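PDB 5NOA: family 88 glycosyl hydrolase from Bacteroides thetaiotaomicron, which probably removes unsaturated uronic acid sugars from the ends of oligosaccharides released during gut bacterial breakdown of complex plant arabinogalactans. Local coordinates for residues 372-375 with 376-379; 298-301 with 302-306; 210-213 with 214-218. All blocks are in the same frame, centred on the assembly; numbering follows the deposited sequence.

Contact 1 (372-375 with 376-379); sequences VRYL and ESLI
Contact 1 is the C-terminal end of helix 358-377, where Y374 and L375 meet S377 and L378 as the chain leaves helical form. The last well-formed i to i+4 bond runs from E376 N to V372 O (2.9 Å), nearly in line with the C=O. After it the spacing tightens to i+3: S377 N reaches Y374 O at 3.0 Å, keeping only a weak bond to R373 O, and L378 N donates to L375 O at 3.2 Å. S377 OG, set between its own N and carbonyl carbon (chi1 80°), swings back to Y374 O at 2.7 Å. It uses a lone pair in the carbonyl plane, whereas S377 N sits well above that plane. L378 then folds back beside the tyrosine: L378 CD2 comes within 4.0 Å of Y374 CE1, obliquely to the ring, and L378 CD1 lies 4.1 Å from L375 CD2. On another side V372 and E376 run alongside each other, V372 CG1 against the extended carboxylate arm, while V372 also packs on V33, V34 and I37 of helix 29-47. R373 points its guanidinium to E67 and E370. Two donors thus grip Y374 O, the hydroxyl supplying the in-plane bond as the backbone bonding shifts from i+4 to i+3, while the methyls of L378 pack at about van der Waals distance on Y374 and L375 at the surface.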
ATOM      1  N   VAL A 372      -3.975  11.878 -11.699  1.00  7.76           N
ATOM      2  CA  VAL A 372      -4.811  12.081 -12.886  1.00  7.83           C
ATOM      3  C   VAL A 372      -6.236  12.412 -12.489  1.00  8.08           C
ATOM      4  O   VAL A 372      -6.846  13.335 -13.048  1.00  9.23           O
ATOM      5  CB  VAL A 372      -4.761  10.853 -13.811  1.00  8.17           C
ATOM      6  CG1 VAL A 372      -5.803  10.955 -14.925  1.00  8.94           C
ATOM      7  CG2 VAL A 372      -3.395  10.682 -14.394  1.00  8.64           C
ATOM      8  N   ARG A 373      -6.768  11.670 -11.524  1.00  7.97           N
ATOM      9  CA  ARG A 373      -8.126  11.935 -11.047  1.00  9.05           C
ATOM     10  C   ARG A 373      -8.299  13.353 -10.492  1.00  9.02           C
ATOM     11  O   ARG A 373      -9.279  14.052 -10.781  1.00 11.57           O
ATOM     12  CB  ARG A 373      -8.588  10.870 -10.058  1.00  9.49           C
ATOM     13  CG  ARG A 373      -8.586   9.461 -10.675  1.00 11.24           C
ATOM     14  CD  ARG A 373      -9.086   8.418  -9.711  1.00 12.96           C
ATOM     15  NE  ARG A 373      -8.948   7.045 -10.251  1.00 14.18           N
ATOM     16  CZ  ARG A 373      -8.011   6.170  -9.903  1.00 15.12           C
ATOM     17  NH1 ARG A 373      -7.043   6.418  -8.989  1.00 15.50           N
ATOM     18  NH2 ARG A 373      -8.054   4.967 -10.480  1.00 18.63           N
ATOM     19  N   TYR A 374      -7.323  13.812  -9.720  1.00  8.60           N
ATOM     20  CA  TYR A 374      -7.325  15.200  -9.234  1.00  9.31           C
ATOM     21  C   TYR A 374      -7.262  16.206 -10.392  1.00  9.31           C
ATOM     22  O   TYR A 374      -8.074  17.145 -10.459  1.00 10.05           O
ATOM     23  CB  TYR A 374      -6.137  15.410  -8.282  1.00  9.15           C
ATOM     24  CG  TYR A 374      -5.863  16.857  -8.026  1.00 10.33           C
ATOM     25  CD1 TYR A 374      -6.773  17.631  -7.329  1.00 11.10           C
ATOM     26  CD2 TYR A 374      -4.709  17.442  -8.481  1.00 12.07           C
ATOM     27  CE1 TYR A 374      -6.543  18.969  -7.105  1.00 13.12           C
ATOM     28  CE2 TYR A 374      -4.466  18.777  -8.248  1.00 14.12           C
ATOM     29  CZ  TYR A 374      -5.388  19.537  -7.566  1.00 13.20           C
ATOM     30  OH  TYR A 374      -5.125  20.891  -7.369  1.00 19.15           O
ATOM     31  N   LEU A 375      -6.310  16.037 -11.304  1.00  8.13           N
ATOM     32  CA  LEU A 375      -6.144  16.998 -12.378  1.00  8.10           C
ATOM     33  C   LEU A 375      -7.373  17.081 -13.270  1.00  9.63           C
ATOM     34  O   LEU A 375      -7.701  18.158 -13.749  1.00 10.57           O
ATOM     35  CB  LEU A 375      -4.891  16.696 -13.181  1.00  8.43           C
ATOM     36  CG  LEU A 375      -3.582  16.867 -12.431  1.00  8.93           C
ATOM     37  CD1 LEU A 375      -2.468  16.270 -13.260  1.00 10.19           C
ATOM     38  CD2 LEU A 375      -3.297  18.321 -12.055  1.00 10.74           C
ATOM     39  N   GLU A 376      -8.021  15.941 -13.507  1.00  9.47           N
ATOM     40  CA  GLU A 376      -9.176  15.935 -14.380  1.00 11.84           C
ATOM     41  C   GLU A 376     -10.377  16.641 -13.756  1.00 13.40           C
ATOM     42  O   GLU A 376     -11.299  17.003 -14.501  1.00 17.14           O
ATOM     43  CB  GLU A 376      -9.521  14.502 -14.808  1.00 12.24           C
ATOM     44  CG  GLU A 376      -8.495  13.926 -15.786  1.00 15.38           C
ATOM     45  CD  GLU A 376      -8.814  12.573 -16.327  1.00 20.64           C
ATOM     46  OE1 GLU A 376      -8.080  12.116 -17.252  1.00 29.00           O
ATOM     47  OE2 GLU A 376      -9.736  11.941 -15.804  1.00 29.48           O
ATOM     48  N   SER A 377     -10.364  16.821 -12.433  1.00 13.64           N
ATOM     49  CA  SER A 377     -11.437  17.561 -11.682  1.00 15.09           C
ATOM     50  C   SER A 377     -11.348  19.057 -11.912  1.00 13.59           C
ATOM     51  O   SER A 377     -12.292  19.767 -11.672  1.00 18.21           O
ATOM     52  CB  SER A 377     -11.334  17.294 -10.116  1.00 13.13           C
ATOM     53  OG  SER A 377     -10.294  18.073  -9.347  1.00 17.67           O
ATOM     54  N   LEU A 378     -10.198  19.557 -12.339  1.00 11.27           N
ATOM     55  CA  LEU A 378      -9.990  21.002 -12.383  1.00 11.65           C
ATOM     56  C   LEU A 378     -10.724  21.601 -13.625  1.00 13.16           C
ATOM     57  O   LEU A 378     -10.833  20.972 -14.675  1.00 14.49           O
ATOM     58  CB  LEU A 378      -8.467  21.359 -12.355  1.00 12.52           C
ATOM     59  CG  LEU A 378      -7.725  20.794 -11.114  1.00 13.16           C
ATOM     60  CD1 LEU A 378      -6.236  21.104 -11.252  1.00 14.84           C
ATOM     61  CD2 LEU A 378      -8.244  21.376  -9.804  1.00 15.29           C
ATOM     62  N   ILE A 379     -11.140  22.847 -13.529  1.00 14.33           N
ATOM     63  CA  ILE A 379     -11.821  23.486 -14.697  1.00 14.87           C
ATOM     64  C   ILE A 379     -10.869  23.563 -15.896  1.00 13.96           C
ATOM     65  O   ILE A 379      -9.736  23.933 -15.735  1.00 14.47           O
ATOM     66  CB  ILE A 379     -12.285  24.888 -14.360  1.00 16.12           C
ATOM     67  CG1 ILE A 379     -13.309  24.885 -13.240  1.00 19.03           C
ATOM     68  CG2 ILE A 379     -12.863  25.619 -15.571  1.00 16.52           C
ATOM     69  CD1 ILE A 379     -14.640  24.182 -13.562  1.00 21.09           C
TER

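Contact 2 (298-301 with 302-306)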
ATOM      1  N   GLY A 298      -2.216   8.345  -0.799  1.00  6.91           N
ATOM      2  CA  GLY A 298      -3.215   8.390   0.285  1.00  7.07           C
ATOM      3  C   GLY A 298      -3.718   9.800   0.542  1.00  6.52           C
ATOM      4  O   GLY A 298      -4.908  10.004   0.763  1.00  6.88           O
ATOM      5  N   LEU A 299      -2.795  10.776   0.515  1.00  6.50           N
ATOM      6  CA  LEU A 299      -3.199  12.161   0.750  1.00  6.93           C
ATOM      7  C   LEU A 299      -4.059  12.660  -0.410  1.00  7.04           C
ATOM      8  O   LEU A 299      -5.092  13.294  -0.181  1.00  7.97           O
ATOM      9  CB  LEU A 299      -2.021  13.072   0.959  1.00  7.57           C
ATOM     10  CG  LEU A 299      -1.189  12.816   2.218  1.00  7.75           C
ATOM     11  CD1 LEU A 299       0.014  13.725   2.242  1.00  8.94           C
ATOM     12  CD2 LEU A 299      -1.991  12.983   3.472  1.00  8.97           C
ATOM     13  N   GLN A 300      -3.656  12.407  -1.649  1.00  6.84           N
ATOM     14  CA  GLN A 300      -4.484  12.883  -2.758  1.00  7.42           C
ATOM     15  C   GLN A 300      -5.822  12.179  -2.762  1.00  6.36           C
ATOM     16  O   GLN A 300      -6.857  12.789  -3.053  1.00  7.67           O
ATOM     17  CB  GLN A 300      -3.783  12.697  -4.083  1.00  7.35           C
ATOM     18  CG  GLN A 300      -4.574  13.331  -5.260  1.00  7.57           C
ATOM     19  CD  GLN A 300      -4.559  14.861  -5.203  1.00  8.50           C
ATOM     20  OE1 GLN A 300      -3.589  15.476  -5.618  1.00 10.53           O
ATOM     21  NE2 GLN A 300      -5.593  15.468  -4.638  1.00  9.53           N
ATOM     22  N   TRP A 301      -5.826  10.869  -2.456  1.00  6.81           N
ATOM     23  CA  TRP A 301      -7.078  10.135  -2.421  1.00  6.63           C
ATOM     24  C   TRP A 301      -7.983  10.736  -1.374  1.00  6.41           C
ATOM     25  O   TRP A 301      -9.190  10.969  -1.589  1.00  7.17           O
ATOM     26  CB  TRP A 301      -6.859   8.623  -2.165  1.00  7.43           C
ATOM     27  CG  TRP A 301      -8.132   7.880  -2.280  1.00  8.23           C
ATOM     28  CD1 TRP A 301      -8.631   7.317  -3.429  1.00  8.63           C
ATOM     29  CD2 TRP A 301      -9.130   7.677  -1.270  1.00  8.66           C
ATOM     30  NE1 TRP A 301      -9.860   6.776  -3.191  1.00  9.60           N
ATOM     31  CE2 TRP A 301     -10.218   7.015  -1.894  1.00  9.53           C
ATOM     32  CE3 TRP A 301      -9.234   8.000   0.088  1.00  8.77           C
ATOM     33  CZ2 TRP A 301     -11.395   6.703  -1.218  1.00 11.05           C
ATOM     34  CZ3 TRP A 301     -10.437   7.684   0.759  1.00 10.28           C
ATOM     35  CH2 TRP A 301     -11.476   7.029   0.093  1.00 10.47           C
ATOM     36  N   GLY A 302      -7.444  11.014  -0.200  1.00  7.06           N
ATOM     37  CA  GLY A 302      -8.273  11.585   0.876  1.00  6.87           C
ATOM     38  C   GLY A 302      -8.836  12.952   0.566  1.00  7.79           C
ATOM     39  O   GLY A 302      -9.982  13.264   0.964  1.00  9.98           O
ATOM     40  N   VAL A 303      -8.047  13.766  -0.139  1.00  8.14           N
ATOM     41  CA  VAL A 303      -8.549  15.077  -0.633  1.00  8.66           C
ATOM     42  C   VAL A 303      -9.637  14.837  -1.690  1.00  8.99           C
ATOM     43  O   VAL A 303     -10.719  15.457  -1.605  1.00 10.86           O
ATOM     44  CB  VAL A 303      -7.381  15.896  -1.208  1.00 10.05           C
ATOM     45  CG1 VAL A 303      -7.859  17.089  -2.031  1.00 12.03           C
ATOM     46  CG2 VAL A 303      -6.484  16.373  -0.077  1.00 11.81           C
ATOM     47  N   ASN A 304      -9.403  13.933  -2.630  1.00  8.03           N
ATOM     48  CA  ASN A 304     -10.345  13.698  -3.719  1.00  9.23           C
ATOM     49  C   ASN A 304     -11.625  13.026  -3.253  1.00  9.65           C
ATOM     50  O   ASN A 304     -12.614  13.080  -3.971  1.00 14.33           O
ATOM     51  CB  ASN A 304      -9.731  12.777  -4.762  1.00  9.61           C
ATOM     52  CG  ASN A 304      -8.711  13.420  -5.640  1.00 10.67           C
ATOM     53  OD1 ASN A 304      -8.577  14.629  -5.709  1.00 13.88           O
ATOM     54  ND2 ASN A 304      -7.994  12.578  -6.407  1.00 10.98           N
ATOM     55  N   ASN A 305     -11.635  12.415  -2.075  1.00  8.05           N
ATOM     56  CA  ASN A 305     -12.790  11.664  -1.636  1.00  8.86           C
ATOM     57  C   ASN A 305     -13.407  12.236  -0.382  1.00 10.01           C
ATOM     58  O   ASN A 305     -14.254  11.603   0.210  1.00 12.38           O
ATOM     59  CB  ASN A 305     -12.478  10.180  -1.553  1.00  9.12           C
ATOM     60  CG  ASN A 305     -12.262   9.588  -2.907  1.00  9.33           C
ATOM     61  OD1 ASN A 305     -13.202   9.064  -3.507  1.00 12.23           O
ATOM     62  ND2 ASN A 305     -11.039   9.693  -3.424  1.00  8.74           N
ATOM     63  N   GLY A 306     -13.034  13.459  -0.034  1.00 10.34           N
ATOM     64  CA  GLY A 306     -13.786  14.240   0.907  1.00 11.20           C
ATOM     65  C   GLY A 306     -13.516  13.985   2.364  1.00 11.07           C
ATOM     66  O   GLY A 306     -14.302  14.370   3.216  1.00 12.65           O
TER
HETATM   67  O   HOH W   1     -12.368   6.595  -4.770  1.00 21.42           O
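In N305, CG lies beside the backbone N (chi1 -69°) and a chi2 of -93° turns the amide flat against the indole of W301. The tryptophan meets it with CG anti to the backbone N, its side chain crossing that of N305 at about a right angle. Ring and amide planes are 13° apart, a true stack. N305 ND2 sits 3.1 Å above the ring plane, displaced from the ring centre, and N305 CB sits over the six-membered ring in a CH-pi contact, 3.7 Å from its centroid. The same ND2 gives a straight hydrogen bond, 2.9 Å long, to W301 O, which lies in the plane of the N305 amide; N305 N adds a weak bond to that oxygen. Water 1 bridges the two side chains, accepting from W301 NE1 at 3.0 Å and donating to N305 OD1 at 2.9 Å. One residue back on each side, Q300 bends at its second torsion to bring NE2 to N304 OD1, a weak bond at 3.3 Å with the two amides nearly parallel. Their firmer partners lie outside: Q300 OE1 takes a bond from Q314, and N304 ND2 gives one to E370. Ordinary i to i+4 bonds such as N304 N to Q300 O (2.8 Å) hold the helix until N305, beyond which G306 takes a positive phi. The amide of N305, first residue past helix 289-304, thus turns back on the last turn: hydrogen bond, stacking and bridging water together fix its rotation, and W301 O keeps partners where the helical ladder stops.

Contact 3 (210-213 with 214-218)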
ATOM      1  N   TYR A 210       9.787  -1.248  17.842  1.00 14.63           N
ATOM      2  CA  TYR A 210      10.341   0.085  17.502  1.00 15.15           C
ATOM      3  C   TYR A 210       9.816   1.211  18.327  1.00 14.15           C
ATOM      4  O   TYR A 210      10.147   2.375  18.093  1.00 15.80           O
ATOM      5  CB  TYR A 210      10.092   0.351  16.008  1.00 16.52           C
ATOM      6  CG  TYR A 210      11.039  -0.408  15.152  1.00 17.05           C
ATOM      7  CD1 TYR A 210      10.831  -1.765  14.885  1.00 20.10           C
ATOM      8  CD2 TYR A 210      12.192   0.213  14.630  1.00 20.92           C
ATOM      9  CE1 TYR A 210      11.734  -2.468  14.097  1.00 22.29           C
ATOM     10  CE2 TYR A 210      13.105  -0.479  13.848  1.00 23.40           C
ATOM     11  CZ  TYR A 210      12.880  -1.817  13.596  1.00 23.25           C
ATOM     12  OH  TYR A 210      13.754  -2.505  12.802  1.00 33.36           O
ATOM     13  N   VAL A 211       9.059   0.900  19.374  1.00 16.75           N
ATOM     14  CA  VAL A 211       8.467   1.906  20.213  1.00 16.68           C
ATOM     15  C   VAL A 211       9.491   2.716  21.087  1.00 14.58           C
ATOM     16  O   VAL A 211      10.399   2.217  21.714  1.00 16.28           O
ATOM     17  CB  VAL A 211       7.272   1.294  20.986  1.00 17.78           C
ATOM     18  CG1 VAL A 211       6.525   2.321  21.822  1.00 19.60           C
ATOM     19  CG2 VAL A 211       6.284   0.621  20.020  1.00 19.05           C
ATOM     20  N   TYR A 212       9.276   4.023  21.114  1.00 12.14           N
ATOM     21  CA  TYR A 212      10.010   4.956  21.987  1.00 12.02           C
ATOM     22  C   TYR A 212       9.526   4.813  23.441  1.00 13.23           C
ATOM     23  O   TYR A 212       8.347   4.509  23.663  1.00 17.04           O
ATOM     24  CB  TYR A 212       9.676   6.351  21.464  1.00 12.36           C
ATOM     25  CG  TYR A 212      10.331   7.485  22.200  1.00 12.60           C
ATOM     26  CD1 TYR A 212       9.688   8.089  23.273  1.00 15.87           C
ATOM     27  CD2 TYR A 212      11.532   7.997  21.774  1.00 13.51           C
ATOM     28  CE1 TYR A 212      10.274   9.162  23.947  1.00 17.51           C
ATOM     29  CE2 TYR A 212      12.133   9.052  22.443  1.00 16.29           C
ATOM     30  CZ  TYR A 212      11.506   9.618  23.543  1.00 17.10           C
ATOM     31  OH  TYR A 212      12.120  10.676  24.175  1.00 23.93           O
ATOM     32  N   PRO A 213      10.365   5.025  24.448  1.00 13.78           N
ATOM     33  CA  PRO A 213      11.744   5.438  24.363  1.00 14.94           C
ATOM     34  C   PRO A 213      12.754   4.294  24.317  1.00 16.43           C
ATOM     35  O   PRO A 213      13.929   4.556  24.199  1.00 17.48           O
ATOM     36  CB  PRO A 213      11.936   6.246  25.660  1.00 15.82           C
ATOM     37  CG  PRO A 213      11.089   5.510  26.625  1.00 17.41           C
ATOM     38  CD  PRO A 213       9.849   5.159  25.829  1.00 15.59           C
ATOM     39  N   LYS A 214      12.304   3.048  24.387  1.00 17.45           N
ATOM     40  CA  LYS A 214      13.255   1.937  24.366  1.00 22.68           C
ATOM     41  C   LYS A 214      14.109   2.004  23.087  1.00 18.69           C
ATOM     42  O   LYS A 214      15.320   1.732  23.115  1.00 23.69           O
ATOM     43  CB  LYS A 214      12.526   0.592  24.476  1.00 28.83           C
ATOM     44  CG  LYS A 214      13.429  -0.629  24.635  1.00 36.38           C
ATOM     45  CD  LYS A 214      13.014  -1.791  23.733  1.00 44.29           C
ATOM     46  CE  LYS A 214      13.295  -1.490  22.254  1.00 49.40           C
ATOM     47  NZ  LYS A 214      13.317  -2.674  21.344  1.00 49.65           N
ATOM     48  N   HIS A 215      13.456   2.270  21.971  1.00 16.93           N
ATOM     49  CA  HIS A 215      14.109   2.479  20.680  1.00 14.63           C
ATOM     50  C   HIS A 215      13.953   3.945  20.275  1.00 12.70           C
ATOM     51  O   HIS A 215      12.879   4.524  20.409  1.00 12.16           O
ATOM     52  CB  HIS A 215      13.502   1.538  19.639  1.00 12.27           C
ATOM     53  CG  HIS A 215      14.032   1.784  18.265  1.00 14.42           C
ATOM     54  ND1 HIS A 215      15.314   1.440  17.887  1.00 17.05           N
ATOM     55  CD2 HIS A 215      13.481   2.423  17.213  1.00 15.82           C
ATOM     56  CE1 HIS A 215      15.513   1.843  16.643  1.00 17.12           C
ATOM     57  NE2 HIS A 215      14.414   2.446  16.215  1.00 15.96           N
ATOM     58  N   LYS A 216      15.047   4.533  19.805  1.00 13.67           N
ATOM     59  CA  LYS A 216      15.063   5.866  19.241  1.00 12.95           C
ATOM     60  C   LYS A 216      15.858   5.843  17.955  1.00 12.36           C
ATOM     61  O   LYS A 216      16.689   4.960  17.727  1.00 14.68           O
ATOM     62  CB  LYS A 216      15.703   6.864  20.203  1.00 13.84           C
ATOM     63  CG  LYS A 216      15.169   6.824  21.620  1.00 15.64           C
ATOM     64  CD  LYS A 216      15.803   7.910  22.500  1.00 17.79           C
ATOM     65  CE  LYS A 216      15.252   7.922  23.923  1.00 21.07           C
ATOM     66  NZ  LYS A 216      15.791   6.792  24.712  1.00 29.90           N
ATOM     67  N   SER A 217      15.657   6.868  17.147  1.00 12.19           N
ATOM     68  CA  SER A 217      16.547   7.098  16.008  1.00 13.39           C
ATOM     69  C   SER A 217      17.950   7.425  16.532  1.00 16.61           C
ATOM     70  O   SER A 217      18.150   7.667  17.726  1.00 17.72           O
ATOM     71  CB  SER A 217      16.036   8.251  15.117  1.00 14.19           C
ATOM     72  OG  SER A 217      16.214   9.500  15.734  1.00 16.20           O
ATOM     73  N   VAL A 218      18.950   7.490  15.647  1.00 19.16           N
ATOM     74  CA  VAL A 218      20.321   7.702  16.155  1.00 21.30           C
ATOM     75  C   VAL A 218      20.477   9.063  16.830  1.00 19.64           C
ATOM     76  O   VAL A 218      21.348   9.222  17.675  1.00 23.46           O
ATOM     77  CB  VAL A 218      21.447   7.525  15.111  1.00 22.80           C
ATOM     78  CG1 VAL A 218      21.434   6.120  14.516  1.00 25.85           C
ATOM     79  CG2 VAL A 218      21.387   8.603  14.055  1.00 24.21           C
TER
HETATM   80  O   HOH W   2      11.130   5.120  18.360  1.00 11.45           O
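The Y210 ring turns its edge to the face of H215, a T-shaped pair with planes at 76° and centroids 5.0 Å apart; Y210 CD2 makes the approach, 3.5 Å from H215 NE2. Y210 O meets the rim of the imidazole almost in its plane, 3.4 Å from H215 CD2. H215 NE2 is also hydrogen-bonded to D223, which holds the imidazole in place against the tyrosine. The Y212 ring has P213 CB over the centre of one face, while K216 crosses it obliquely, CE 3.6 Å from Y212 CE2. Bending at its last torsion (chi4 75°), K216 sends NZ on to P213 O, a hydrogen bond of 3.0 Å. The backbone closes the turn: H215 N donates to V211 O at 3.1 Å with an almost straight N-H, Y212 CA makes a C-H...O contact with H215 O, and water 2 donates to both Y210 O and H215 O. The peptide between Y212 and P213 is cis, and their backbone angles are those of a type VIa turn, in which an aromatic ring stacked on the following cis-proline is a familiar feature; here the turn folds the surface loop ahead of helix 226-242.

From the N terminus, contact 3 comes first, a tight turn in the loop between strand 203-204 and helix 226-242. Contact 2 follows at the end of helix 289-304 and contact 1 at the end of helix 358-377; the three are in series, none nested or crossed, each closing only a local turn. Contacts 1 and 2 are neighbours in space: Y374 CB rests 3.5 Å from Q300 CD, so two helix C-termini of the (alpha/alpha)6 barrel expected for this family pack together. W301 extends that cluster to helix 226-242. Contact 3 stands apart, its centre about 31 Å from that of contact 2 and 41 Å from that of contact 1.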